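Local coordinates for Glyoxalase/Bleomycin resistance protein (Bacillus cereus ATCC 14579, PDB 1XQA), which is of unknown function but belongs to the glyoxalase/bleomycin resistance/dioxygenase (VOC) superfamily and binds a divalent metal, with magnesium bound here, at residues A[19-24]-A[48-53]; A[25-30]-A[64-69]; A[72-77]-A[89-94]; A[79-84]-A[97-102]. All coordinates share one frame; numbering follows the deposited sequence.

Interaction 1. Residues A[19-24]-A[48-53]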
loop_
_atom_site.group_PDB
_atom_site.type_symbol
_atom_site.label_atom_id
_atom_site.label_comp_id
_atom_site.label_asym_id
_atom_site.label_seq_id
_atom_site.Cartn_x
_atom_site.Cartn_y
_atom_site.Cartn_z
ATOM N N GLU A 19 -5.275 4.244 3.739
ATOM C CA GLU A 19 -5.100 3.170 2.784
ATOM C C GLU A 19 -4.596 3.715 1.432
ATOM O O GLU A 19 -3.788 3.076 0.767
ATOM C CB GLU A 19 -6.371 2.309 2.692
ATOM C CG GLU A 19 -7.370 2.734 1.665
ATOM C CD GLU A 19 -8.708 2.001 1.791
ATOM O OE1 GLU A 19 -9.721 2.566 1.304
ATOM O OE2 GLU A 19 -8.744 0.894 2.384
ATOM N N PHE A 20 -5.050 4.912 1.065
ATOM C CA PHE A 20 -4.584 5.602 -0.143
ATOM C C PHE A 20 -3.087 5.931 -0.035
ATOM O O PHE A 20 -2.311 5.676 -0.965
ATOM C CB PHE A 20 -5.383 6.895 -0.342
ATOM C CG PHE A 20 -5.052 7.628 -1.612
ATOM C CD1 PHE A 20 -5.566 7.183 -2.832
ATOM C CD2 PHE A 20 -4.244 8.783 -1.589
ATOM C CE1 PHE A 20 -5.289 7.873 -4.015
ATOM C CE2 PHE A 20 -3.959 9.480 -2.776
ATOM C CZ PHE A 20 -4.486 9.012 -3.994
ATOM N N LEU A 21 -2.679 6.463 1.123
ATOM C CA LEU A 21 -1.272 6.835 1.338
ATOM C C LEU A 21 -0.358 5.612 1.363
ATOM O O LEU A 21 0.778 5.657 0.858
ATOM C CB LEU A 21 -1.124 7.681 2.608
ATOM C CG LEU A 21 -1.704 9.088 2.512
ATOM C CD1 LEU A 21 -1.875 9.669 3.929
ATOM C CD2 LEU A 21 -0.861 10.010 1.596
ATOM N N GLU A 22 -0.860 4.515 1.924
ATOM C CA GLU A 22 -0.136 3.237 1.890
ATOM C C GLU A 22 0.024 2.701 0.485
ATOM O O GLU A 22 1.129 2.370 0.070
ATOM C CB GLU A 22 -0.823 2.195 2.768
ATOM C CG GLU A 22 -0.676 2.531 4.236
ATOM C CD GLU A 22 -1.587 1.727 5.137
ATOM O OE1 GLU A 22 -2.516 1.060 4.638
ATOM O OE2 GLU A 22 -1.386 1.800 6.359
ATOM N N LYS A 23 -1.077 2.637 -0.253
ATOM C CA LYS A 23 -1.061 2.045 -1.584
ATOM C C LYS A 23 -0.213 2.824 -2.585
ATOM O O LYS A 23 0.640 2.240 -3.271
ATOM C CB LYS A 23 -2.487 1.913 -2.114
ATOM C CG LYS A 23 -2.554 1.115 -3.424
ATOM C CD LYS A 23 -3.965 0.832 -3.818
ATOM C CE LYS A 23 -3.977 0.078 -5.130
ATOM N NZ LYS A 23 -5.338 -0.472 -5.442
ATOM N N TYR A 24 -0.431 4.134 -2.661
ATOM C CA TYR A 24 0.185 4.942 -3.728
ATOM C C TYR A 24 1.494 5.642 -3.340
ATOM O O TYR A 24 2.327 5.952 -4.206
ATOM C CB TYR A 24 -0.839 5.936 -4.304
ATOM C CG TYR A 24 -1.990 5.209 -4.950
ATOM C CD1 TYR A 24 -1.842 4.614 -6.211
ATOM C CD2 TYR A 24 -3.203 5.051 -4.285
ATOM C CE1 TYR A 24 -2.882 3.901 -6.789
ATOM C CE2 TYR A 24 -4.263 4.341 -4.870
ATOM C CZ TYR A 24 -4.085 3.775 -6.122
ATOM O OH TYR A 24 -5.127 3.074 -6.681
ATOM N N LEU A 48 3.384 12.147 9.527
ATOM C CA LEU A 48 2.103 12.689 9.084
ATOM C C LEU A 48 0.991 12.041 9.873
ATOM O O LEU A 48 0.707 10.857 9.676
ATOM C CB LEU A 48 1.907 12.401 7.588
ATOM C CG LEU A 48 0.521 12.740 7.009
ATOM C CD1 LEU A 48 0.330 14.226 6.980
ATOM C CD2 LEU A 48 0.364 12.152 5.605
ATOM N N THR A 49 0.373 12.774 10.800
ATOM C CA THR A 49 -0.745 12.207 11.516
ATOM C C THR A 49 -2.061 12.596 10.847
ATOM O O THR A 49 -2.249 13.729 10.400
ATOM C CB THR A 49 -0.736 12.602 13.008
ATOM O OG1 THR A 49 -0.568 14.020 13.115
ATOM C CG2 THR A 49 0.421 11.964 13.713
ATOM N N LEU A 50 -2.956 11.626 10.738
ATOM C CA LEU A 50 -4.252 11.850 10.127
ATOM C C LEU A 50 -5.245 11.871 11.252
ATOM O O LEU A 50 -5.254 10.960 12.069
ATOM C CB LEU A 50 -4.577 10.713 9.156
ATOM C CG LEU A 50 -3.611 10.392 8.012
ATOM C CD1 LEU A 50 -3.973 9.027 7.429
ATOM C CD2 LEU A 50 -3.646 11.475 6.921
HETATM N N MSE A 51 -6.084 12.902 11.311
HETATM C CA MSE A 51 -6.991 13.070 12.426
HETATM C C MSE A 51 -8.392 13.341 11.895
HETATM O O MSE A 51 -8.590 14.258 11.102
HETATM C CB MSE A 51 -6.514 14.207 13.336
HETATM C CG MSE A 51 -7.418 14.472 14.505
HETATM SE SE MSE A 51 -6.630 15.703 15.810
HETATM C CE MSE A 51 -5.001 14.773 16.209
ATOM N N LYS A 52 -9.357 12.533 12.319
ATOM C CA LYS A 52 -10.741 12.737 11.901
ATOM C C LYS A 52 -11.209 14.108 12.356
ATOM O O LYS A 52 -10.966 14.522 13.500
ATOM C CB LYS A 52 -11.681 11.679 12.497
ATOM C CG LYS A 52 -12.991 11.525 11.730
ATOM C CD LYS A 52 -14.004 10.734 12.551
ATOM C CE LYS A 52 -15.216 10.352 11.723
ATOM N NZ LYS A 52 -16.340 9.837 12.586
ATOM N N GLY A 53 -11.881 14.802 11.450
ATOM C CA GLY A 53 -12.514 16.071 11.783
ATOM C C GLY A 53 -13.887 16.167 11.162
ATOM O O GLY A 53 -14.250 15.370 10.289
#
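Leu21 of helix 14-25 brings one methyl carbon, CD1, up to two leucines of strand 47-52, Leu48 and Leu50, and the contact rests on that carbon. Along 19-24, Phe20 comes just before it and points toward Phe25 and Phe86; Leu21, next in sequence, is the residue directed at the strand. Leu21 CG stands beside the backbone N and anti to the carbonyl carbon (chi1 -70°), which carries the branched end out from the helix to the sheet. There CD1 lies 3.7 Å from Leu48 CD2, with the two side chains crossing at about a right angle. Against Leu50 the meeting is tip to tip: Leu21 CD1 is 3.9 Å from Leu50 CD2 and 4.1 Å from Leu50 CD1. Leu48 and Leu50 alternate along the strand with Thr49 and so present their methyls on the same face. Glu22, the following helical residue, forms a salt bridge with Arg18.

The contact packs the helix on the sheet of the first beta-alpha-beta-beta-beta module of the VOC fold. Leucine suits it, since its length and branched apolar end let the single methyl Leu21 CD1 reach Leu48 and Leu50 together. No hydrogen bond spans the segments. At this point the helix meets the sheet through dispersion and the exclusion of water from buried hydrocarbon, interactions that place little demand on exact orientation.

Interaction 2. Residues A[25-30]-A[64-69]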
loop_
_atom_site.group_PDB
_atom_site.type_symbol
_atom_site.label_atom_id
_atom_site.label_comp_id
_atom_site.label_asym_id
_atom_site.label_seq_id
_atom_site.Cartn_x
_atom_site.Cartn_y
_atom_site.Cartn_z
ATOM N N PHE A 25 1.694 5.883 -2.046
ATOM C CA PHE A 25 2.857 6.672 -1.645
ATOM C C PHE A 25 3.782 5.951 -0.682
ATOM O O PHE A 25 4.779 6.503 -0.227
ATOM C CB PHE A 25 2.426 8.058 -1.171
ATOM C CG PHE A 25 1.755 8.842 -2.243
ATOM C CD1 PHE A 25 2.517 9.446 -3.242
ATOM C CD2 PHE A 25 0.367 8.889 -2.327
ATOM C CE1 PHE A 25 1.904 10.130 -4.282
ATOM C CE2 PHE A 25 -0.256 9.572 -3.371
ATOM C CZ PHE A 25 0.519 10.196 -4.341
ATOM N N GLY A 26 3.467 4.697 -0.405
ATOM C CA GLY A 26 4.362 3.848 0.377
ATOM C C GLY A 26 4.554 4.243 1.831
ATOM O O GLY A 26 5.521 3.813 2.459
ATOM N N LEU A 27 3.639 5.037 2.383
ATOM C CA LEU A 27 3.731 5.425 3.795
ATOM C C LEU A 27 3.396 4.230 4.676
ATOM O O LEU A 27 2.676 3.324 4.251
ATOM C CB LEU A 27 2.786 6.604 4.108
ATOM C CG LEU A 27 2.979 7.937 3.369
ATOM C CD1 LEU A 27 2.184 9.029 4.072
ATOM C CD2 LEU A 27 4.467 8.309 3.289
ATOM N N THR A 28 3.908 4.246 5.909
ATOM C CA THR A 28 3.725 3.157 6.880
ATOM C C THR A 28 3.044 3.658 8.158
ATOM O O THR A 28 3.464 4.669 8.726
ATOM C CB THR A 28 5.092 2.538 7.273
ATOM O OG1 THR A 28 5.770 2.067 6.103
ATOM C CG2 THR A 28 4.927 1.381 8.262
ATOM N N CYS A 29 2.010 2.946 8.611
ATOM C CA CYS A 29 1.259 3.348 9.800
ATOM C C CYS A 29 1.934 2.815 11.046
ATOM O O CYS A 29 2.150 1.599 11.184
ATOM C CB CYS A 29 -0.183 2.836 9.738
ATOM S SG CYS A 29 -1.170 3.393 11.137
ATOM N N SER A 30 2.260 3.711 11.977
ATOM C CA SER A 30 2.956 3.281 13.187
ATOM C C SER A 30 2.050 3.229 14.419
ATOM O O SER A 30 2.488 2.831 15.499
ATOM C CB SER A 30 4.178 4.165 13.442
ATOM O OG SER A 30 3.782 5.519 13.539
ATOM N N VAL A 64 -0.145 18.832 -0.320
ATOM C CA VAL A 64 1.003 18.117 0.222
ATOM C C VAL A 64 1.766 17.466 -0.922
ATOM O O VAL A 64 1.168 16.750 -1.735
ATOM C CB VAL A 64 0.542 17.019 1.215
ATOM C CG1 VAL A 64 1.748 16.345 1.850
ATOM C CG2 VAL A 64 -0.331 17.634 2.298
ATOM N N GLY A 65 3.080 17.684 -0.977
ATOM C CA GLY A 65 3.865 17.238 -2.125
ATOM C C GLY A 65 4.797 16.061 -1.865
ATOM O O GLY A 65 5.510 16.031 -0.853
ATOM N N PHE A 66 4.784 15.115 -2.803
ATOM C CA PHE A 66 5.597 13.893 -2.760
ATOM C C PHE A 66 6.526 13.850 -3.965
ATOM O O PHE A 66 6.145 13.322 -5.019
ATOM C CB PHE A 66 4.698 12.651 -2.816
ATOM C CG PHE A 66 3.893 12.434 -1.584
ATOM C CD1 PHE A 66 4.289 11.494 -0.648
ATOM C CD2 PHE A 66 2.734 13.158 -1.368
ATOM C CE1 PHE A 66 3.539 11.268 0.486
ATOM C CE2 PHE A 66 1.979 12.959 -0.227
ATOM C CZ PHE A 66 2.391 11.995 0.705
ATOM N N PRO A 67 7.745 14.402 -3.833
ATOM C CA PRO A 67 8.680 14.427 -4.952
ATOM C C PRO A 67 9.139 13.036 -5.357
ATOM O O PRO A 67 9.231 12.140 -4.518
ATOM C CB PRO A 67 9.870 15.238 -4.411
ATOM C CG PRO A 67 9.759 15.130 -2.948
ATOM C CD PRO A 67 8.301 15.076 -2.649
ATOM N N GLN A 68 9.435 12.872 -6.642
ATOM C CA GLN A 68 9.846 11.580 -7.178
ATOM C C GLN A 68 11.258 11.652 -7.729
ATOM O O GLN A 68 11.755 12.733 -8.034
ATOM C CB GLN A 68 8.884 11.114 -8.279
ATOM C CG GLN A 68 7.438 10.993 -7.820
ATOM C CD GLN A 68 7.262 10.000 -6.691
ATOM O OE1 GLN A 68 7.768 8.878 -6.750
ATOM N NE2 GLN A 68 6.545 10.405 -5.654
ATOM N N GLU A 69 11.893 10.494 -7.858
ATOM C CA GLU A 69 13.282 10.422 -8.289
ATOM C C GLU A 69 13.437 10.684 -9.780
ATOM O O GLU A 69 14.526 11.039 -10.240
ATOM C CB GLU A 69 13.868 9.056 -7.923
ATOM C CG GLU A 69 15.372 9.056 -7.708
ATOM C CD GLU A 69 15.802 9.998 -6.595
ATOM O OE1 GLU A 69 15.093 10.070 -5.561
ATOM O OE2 GLU A 69 16.852 10.665 -6.759
#
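Phe25 and Phe66 lay their rings over one another at a slant, with planes 31° apart and centroids separated by 4.4 Å. The arrangement is too tilted for a regular stack and too flat for a T-shape. Phe25 CD1 hangs over a face of the Phe66 ring, 3.7 Å from Phe66 CG, and its displacement toward the rim leaves the overlap partial. In return, Phe66 CD2 lies above a face of the Phe25 ring. The aliphatic root of Phe25 joins in, because Phe25 CB comes within 3.8 Å of Phe66 CE1. The two side chains arrive at about a right angle.

Leu27 meets Phe66 differently. It approaches from the opposite direction and sets CD2 at the edge of the ring, near its plane, 4.2 Å from Phe66 CE1. Phenylalanine suits both places because wide, flat apolar rings can cover one another between the two modules of the fold, while the leucine methyl fits against a rim. Between Phe25 and Leu27 stands Gly26, whose positive phi lets the chain turn away from helical geometry after helix 14-25.

Beyond Phe66, Gln68 folds back on its own backbone: Gln68 NE2 donates to Phe66 O over 3.0 Å, with an N-H...O angle of 152° and the donor well above the carbonyl plane.

The pair joins the connection between helix 14-25 and strand 28-33 to strand 64-67, at the edge of the second sheet within this chain. Ile109 of strand 107-112 touches both rings, Leu27 leans on Met40 of strand 37-41, and Gln68 packs against helix 71-83.

Interaction 3. Residues A[72-77]-A[89-94]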
loop_
_atom_site.group_PDB
_atom_site.type_symbol
_atom_site.label_atom_id
_atom_site.label_comp_id
_atom_site.label_asym_id
_atom_site.label_seq_id
_atom_site.Cartn_x
_atom_site.Cartn_y
_atom_site.Cartn_z
ATOM N N GLU A 72 9.712 9.428 -15.072
ATOM C CA GLU A 72 9.092 8.121 -15.317
ATOM C C GLU A 72 8.277 7.657 -14.104
ATOM O O GLU A 72 7.205 7.072 -14.256
ATOM C CB GLU A 72 10.159 7.085 -15.693
ATOM C CG GLU A 72 9.663 5.643 -15.846
ATOM C CD GLU A 72 10.573 4.796 -16.745
ATOM O OE1 GLU A 72 11.347 5.378 -17.546
ATOM O OE2 GLU A 72 10.505 3.542 -16.670
ATOM N N GLN A 73 8.782 7.940 -12.906
ATOM C CA GLN A 73 8.077 7.582 -11.669
ATOM C C GLN A 73 6.810 8.410 -11.457
ATOM O O GLN A 73 5.805 7.895 -10.954
ATOM C CB GLN A 73 9.013 7.667 -10.459
ATOM C CG GLN A 73 10.093 6.567 -10.466
ATOM C CD GLN A 73 9.508 5.157 -10.618
ATOM O OE1 GLN A 73 9.832 4.438 -11.571
ATOM N NE2 GLN A 73 8.625 4.767 -9.690
ATOM N N VAL A 74 6.860 9.680 -11.859
ATOM C CA VAL A 74 5.679 10.538 -11.844
ATOM C C VAL A 74 4.615 9.948 -12.764
ATOM O O VAL A 74 3.446 9.840 -12.369
ATOM C CB VAL A 74 6.000 12.026 -12.223
ATOM C CG1 VAL A 74 4.719 12.883 -12.255
ATOM C CG2 VAL A 74 7.018 12.617 -11.231
ATOM N N ASP A 75 5.024 9.574 -13.975
ATOM C CA ASP A 75 4.129 8.976 -14.964
ATOM C C ASP A 75 3.460 7.707 -14.427
ATOM O O ASP A 75 2.264 7.486 -14.655
ATOM C CB ASP A 75 4.894 8.644 -16.259
ATOM C CG ASP A 75 5.140 9.860 -17.135
ATOM O OD1 ASP A 75 4.493 10.900 -16.919
ATOM O OD2 ASP A 75 5.984 9.767 -18.067
ATOM N N LYS A 76 4.249 6.876 -13.742
ATOM C CA LYS A 76 3.766 5.602 -13.231
ATOM C C LYS A 76 2.648 5.809 -12.198
ATOM O O LYS A 76 1.599 5.177 -12.312
ATOM C CB LYS A 76 4.922 4.778 -12.658
ATOM C CG LYS A 76 4.690 3.279 -12.704
ATOM C CD LYS A 76 6.017 2.504 -12.772
ATOM C CE LYS A 76 6.446 2.053 -11.380
ATOM N NZ LYS A 76 7.685 1.201 -11.362
ATOM N N ILE A 77 2.867 6.691 -11.217
ATOM C CA ILE A 77 1.839 6.968 -10.197
ATOM C C ILE A 77 0.567 7.546 -10.837
ATOM O O ILE A 77 -0.563 7.169 -10.484
ATOM C CB ILE A 77 2.352 7.914 -9.071
ATOM C CG1 ILE A 77 3.546 7.294 -8.329
ATOM C CG2 ILE A 77 1.227 8.197 -8.045
ATOM C CD1 ILE A 77 4.252 8.283 -7.374
ATOM N N GLU A 89 -5.171 14.335 -14.480
ATOM C CA GLU A 89 -4.744 14.700 -15.816
ATOM C C GLU A 89 -3.274 14.299 -15.952
ATOM O O GLU A 89 -2.621 14.008 -14.938
ATOM C CB GLU A 89 -5.003 16.191 -16.104
ATOM C CG GLU A 89 -4.240 17.199 -15.256
ATOM C CD GLU A 89 -4.446 18.655 -15.714
ATOM O OE1 GLU A 89 -3.504 19.237 -16.305
ATOM O OE2 GLU A 89 -5.548 19.214 -15.486
ATOM N N PRO A 90 -2.754 14.235 -17.193
ATOM C CA PRO A 90 -1.336 13.923 -17.333
ATOM C C PRO A 90 -0.461 14.948 -16.612
ATOM O O PRO A 90 -0.893 16.087 -16.413
ATOM C CB PRO A 90 -1.107 14.008 -18.842
ATOM C CG PRO A 90 -2.441 13.756 -19.435
ATOM C CD PRO A 90 -3.402 14.419 -18.501
ATOM N N PRO A 91 0.767 14.552 -16.217
ATOM C CA PRO A 91 1.659 15.531 -15.591
ATOM C C PRO A 91 2.064 16.627 -16.576
ATOM O O PRO A 91 2.137 16.389 -17.784
ATOM C CB PRO A 91 2.885 14.695 -15.196
ATOM C CG PRO A 91 2.413 13.261 -15.221
ATOM C CD PRO A 91 1.397 13.224 -16.320
ATOM N N LYS A 92 2.323 17.821 -16.056
ATOM C CA LYS A 92 2.734 18.945 -16.907
ATOM C C LYS A 92 4.102 19.488 -16.488
ATOM O O LYS A 92 4.456 19.454 -15.314
ATOM C CB LYS A 92 1.668 20.053 -16.881
ATOM C CG LYS A 92 0.244 19.574 -17.234
ATOM C CD LYS A 92 -0.009 19.578 -18.749
ATOM C CE LYS A 92 -0.693 18.292 -19.236
ATOM N NZ LYS A 92 -2.153 18.181 -18.947
ATOM N N HIS A 93 4.865 19.982 -17.460
ATOM C CA HIS A 93 6.157 20.634 -17.198
ATOM C C HIS A 93 5.974 22.104 -16.838
ATOM O O HIS A 93 5.875 22.956 -17.719
ATOM C CB HIS A 93 7.066 20.535 -18.424
ATOM C CG HIS A 93 7.577 19.156 -18.695
ATOM N ND1 HIS A 93 6.951 18.289 -19.564
ATOM C CD2 HIS A 93 8.659 18.494 -18.216
ATOM C CE1 HIS A 93 7.627 17.154 -19.612
ATOM N NE2 HIS A 93 8.668 17.252 -18.804
ATOM N N ALA A 94 5.950 22.409 -15.546
ATOM C CA ALA A 94 5.729 23.787 -15.096
ATOM C C ALA A 94 6.949 24.392 -14.405
ATOM O O ALA A 94 8.083 23.948 -14.605
ATOM C CB ALA A 94 4.506 23.851 -14.177
#
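Pro91 presses its ring against Val74 and Asp75 of helix 71-83, and is the residue of 89-94 that makes the contact. The segment starts with Glu89, which reaches forward along its own chain: its OE1 forms a salt bridge with Lys92 NZ at 3.1 Å, the ammonium group meeting the oxygen from above the carboxylate plane. The bridge spans the two prolines and links the residues on either side of them.

At Pro91 the chain touches the helix. Pro91 CG lies 3.8 Å from Val74 CG1, and Pro91 CB is 3.9 Å from the same methyl, the side chains sliding past each other in opposite directions. Val74 places CG1 opposite its backbone N across the CA-CB bond (chi1 178°), where it reaches the proline ring. Asp75 crosses the ring at about a right angle, with Asp75 OD1 3.6 Å from Pro91 CG and 3.9 Å from Pro91 CD. The strongest partner of that oxygen is Tyr97 OH, with which it forms a hydrogen bond.

Lys92 begins the short strand 92-93 and pairs through its backbone with Thr98. His93 follows, with NE2 hydrogen-bonded to Glu71 OE1.

The contact sets the helix of the second beta-alpha-beta-beta-beta module of the VOC fold against the approach to strand 92-93. Proline suits this place because its compact ring offers hydrocarbon to the helix and, closed onto its own nitrogen, restricts phi. The contact is thus mixed: apolar packing on Val74, and a carboxylate, already bonded to a tyrosine, resting beside the ring.

Interaction 4. Residues A[79-84]-A[97-102]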
loop_
_atom_site.group_PDB
_atom_site.type_symbol
_atom_site.label_atom_id
_atom_site.label_comp_id
_atom_site.label_asym_id
_atom_site.label_seq_id
_atom_site.Cartn_x
_atom_site.Cartn_y
_atom_site.Cartn_z
ATOM N N GLN A 79 -0.448 7.090 -14.008
ATOM C CA GLN A 79 -1.075 5.997 -14.763
ATOM C C GLN A 79 -1.849 5.064 -13.830
ATOM O O GLN A 79 -2.999 4.704 -14.110
ATOM C CB GLN A 79 -0.016 5.213 -15.561
ATOM C CG GLN A 79 -0.537 3.942 -16.261
ATOM C CD GLN A 79 0.557 2.887 -16.577
ATOM O OE1 GLN A 79 1.756 3.086 -16.299
ATOM N NE2 GLN A 79 0.133 1.754 -17.160
ATOM N N ARG A 80 -1.245 4.708 -12.697
ATOM C CA ARG A 80 -1.895 3.781 -11.780
ATOM C C ARG A 80 -3.116 4.395 -11.117
ATOM O O ARG A 80 -4.138 3.727 -10.969
ATOM C CB ARG A 80 -0.908 3.241 -10.749
ATOM C CG ARG A 80 0.132 2.336 -11.390
ATOM C CD ARG A 80 1.189 1.838 -10.430
ATOM N NE ARG A 80 2.173 1.044 -11.184
ATOM C CZ ARG A 80 3.135 0.314 -10.632
ATOM N NH1 ARG A 80 3.272 0.257 -9.305
ATOM N NH2 ARG A 80 3.961 -0.365 -11.407
ATOM N N LEU A 81 -3.016 5.664 -10.746
ATOM C CA LEU A 81 -4.172 6.381 -10.168
ATOM C C LEU A 81 -5.332 6.423 -11.169
ATOM O O LEU A 81 -6.462 6.101 -10.820
ATOM C CB LEU A 81 -3.782 7.791 -9.724
ATOM C CG LEU A 81 -2.961 7.885 -8.436
ATOM C CD1 LEU A 81 -2.418 9.308 -8.254
ATOM C CD2 LEU A 81 -3.789 7.455 -7.220
ATOM N N LYS A 82 -5.030 6.781 -12.421
ATOM C CA LYS A 82 -6.019 6.810 -13.503
ATOM C C LYS A 82 -6.700 5.450 -13.691
ATOM O O LYS A 82 -7.935 5.362 -13.719
ATOM C CB LYS A 82 -5.357 7.247 -14.815
ATOM C CG LYS A 82 -6.345 7.507 -15.959
ATOM C CD LYS A 82 -5.630 8.041 -17.192
ATOM C CE LYS A 82 -6.621 8.344 -18.303
ATOM N NZ LYS A 82 -5.934 8.368 -19.632
ATOM N N GLU A 83 -5.898 4.391 -13.820
ATOM C CA GLU A 83 -6.425 3.030 -13.977
ATOM C C GLU A 83 -7.259 2.575 -12.806
ATOM O O GLU A 83 -8.140 1.737 -12.961
ATOM C CB GLU A 83 -5.299 2.026 -14.137
ATOM C CG GLU A 83 -4.525 2.206 -15.400
ATOM C CD GLU A 83 -3.321 1.303 -15.464
ATOM O OE1 GLU A 83 -2.972 0.671 -14.442
ATOM O OE2 GLU A 83 -2.722 1.240 -16.545
ATOM N N ASP A 84 -6.961 3.111 -11.637
ATOM C CA ASP A 84 -7.647 2.722 -10.420
ATOM C C ASP A 84 -8.847 3.624 -10.114
ATOM O O ASP A 84 -9.470 3.500 -9.059
ATOM C CB ASP A 84 -6.670 2.691 -9.243
ATOM C CG ASP A 84 -5.636 1.586 -9.362
ATOM O OD1 ASP A 84 -5.720 0.743 -10.301
ATOM O OD2 ASP A 84 -4.724 1.557 -8.506
ATOM N N TYR A 97 7.917 18.745 -13.226
ATOM C CA TYR A 97 6.976 17.895 -13.933
ATOM C C TYR A 97 6.000 17.388 -12.861
ATOM O O TYR A 97 6.391 16.616 -11.989
ATOM C CB TYR A 97 7.752 16.768 -14.610
ATOM C CG TYR A 97 6.974 15.819 -15.483
ATOM C CD1 TYR A 97 6.377 16.251 -16.663
ATOM C CD2 TYR A 97 6.872 14.467 -15.149
ATOM C CE1 TYR A 97 5.687 15.370 -17.483
ATOM C CE2 TYR A 97 6.192 13.577 -15.962
ATOM C CZ TYR A 97 5.597 14.037 -17.128
ATOM O OH TYR A 97 4.916 13.173 -17.944
ATOM N N THR A 98 4.748 17.857 -12.937
ATOM C CA THR A 98 3.805 17.839 -11.801
ATOM C C THR A 98 2.376 17.449 -12.183
ATOM O O THR A 98 1.868 17.847 -13.230
ATOM C CB THR A 98 3.687 19.258 -11.175
ATOM O OG1 THR A 98 4.987 19.843 -11.039
ATOM C CG2 THR A 98 3.010 19.215 -9.812
ATOM N N PHE A 99 1.708 16.703 -11.306
ATOM C CA PHE A 99 0.258 16.627 -11.371
ATOM C C PHE A 99 -0.310 16.639 -9.965
ATOM O O PHE A 99 0.425 16.481 -8.983
ATOM C CB PHE A 99 -0.222 15.400 -12.142
ATOM C CG PHE A 99 -0.028 14.089 -11.414
ATOM C CD1 PHE A 99 -1.038 13.569 -10.611
ATOM C CD2 PHE A 99 1.152 13.367 -11.565
ATOM C CE1 PHE A 99 -0.877 12.362 -9.954
ATOM C CE2 PHE A 99 1.326 12.145 -10.911
ATOM C CZ PHE A 99 0.316 11.646 -10.112
ATOM N N TYR A 100 -1.617 16.834 -9.888
ATOM C CA TYR A 100 -2.302 16.853 -8.615
ATOM C C TYR A 100 -3.391 15.780 -8.594
ATOM O O TYR A 100 -3.922 15.395 -9.643
ATOM C CB TYR A 100 -2.905 18.226 -8.339
ATOM C CG TYR A 100 -1.883 19.332 -8.373
ATOM C CD1 TYR A 100 -1.225 19.726 -7.220
ATOM C CD2 TYR A 100 -1.527 19.939 -9.583
ATOM C CE1 TYR A 100 -0.266 20.730 -7.250
ATOM C CE2 TYR A 100 -0.561 20.936 -9.632
ATOM C CZ TYR A 100 0.065 21.324 -8.462
ATOM O OH TYR A 100 1.017 22.323 -8.497
ATOM N N VAL A 101 -3.743 15.341 -7.392
ATOM C CA VAL A 101 -4.838 14.408 -7.209
ATOM C C VAL A 101 -5.590 14.750 -5.926
ATOM O O VAL A 101 -4.977 15.050 -4.903
ATOM C CB VAL A 101 -4.349 12.931 -7.208
ATOM C CG1 VAL A 101 -3.336 12.666 -6.087
ATOM C CG2 VAL A 101 -5.548 11.927 -7.156
ATOM N N GLU A 102 -6.916 14.719 -5.996
ATOM C CA GLU A 102 -7.757 14.926 -4.822
ATOM C C GLU A 102 -7.819 13.616 -4.087
ATOM O O GLU A 102 -8.360 12.636 -4.620
ATOM C CB GLU A 102 -9.162 15.320 -5.235
ATOM C CG GLU A 102 -9.206 16.378 -6.279
ATOM C CD GLU A 102 -9.350 17.726 -5.687
ATOM O OE1 GLU A 102 -10.398 18.362 -5.960
ATOM O OE2 GLU A 102 -8.430 18.132 -4.939
#
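Leu81 points from helix 71-83 toward strand 97-103, where its CD1 methyl meets Phe99 and Val101, and every contact across the two segments is apolar. The pairing packs helix on sheet in the second beta-alpha-beta-beta-beta module of the VOC fold. Leu81 CD1 arrives at the edge of the phenyl ring, near its plane, 3.8 Å from Phe99 CE1 and 4.0 Å from Phe99 CZ. The same methyl is 4.1 Å from Val101 CG1. Phe99 and Val101 stand two apart in the strand and so share the face turned to the helix. Phe99 CG sits between the backbone N and the carbonyl carbon (chi1 72°), bringing the far rim of the ring to the leucine.

No hydrogen bond crosses between the segments. Within 79-84, on the side turned from the strand toward the second subunit, Gln79 NE2 donates to Glu83 OE2, one turn on, at 3.0 Å, with an N-H...O angle of 144° and the donor above the carboxylate plane. Asp84 N bonds to Arg80 O at 3.0 Å where the helix ends.

Ionic links lead to the second subunit: Arg80 forms salt bridges with Glu83 and Asp84 of that chain, and Asp84 is also bridged by Lys76 of that chain.

Leucine, phenylalanine and valine thus fill the buried side with hydrocarbon that needs no polar partner, while Arg80, Glu83 and Asp84 face the second subunit, so one helix serves both the sheet and the neighbouring chain.

How the interactions relate
Interactions 1 and 4 are alike: each sets a leucine of a helix on alternate residues of a strand, in different sheets, with centres 17 Å apart. The helices meet where Phe20 CE1 lies 3.6 Å from Leu81 CD2. Interaction 2 joins the two modules, linking the exit of helix 14-25 to strand 64-67, and reaches interaction 3 through Gln68 CG, 3.8 Å from Val74 CG2. Interactions 3 and 4, centres 7 Å apart, share helix 71-83, and their strands 92-93 and 97-103 are neighbours. None includes a magnesium ligand; His63 and Glu110 bind the metal. The side chain of Phe66 is about 10 Å from the magnesium ion, that of Phe99 about 11 Å.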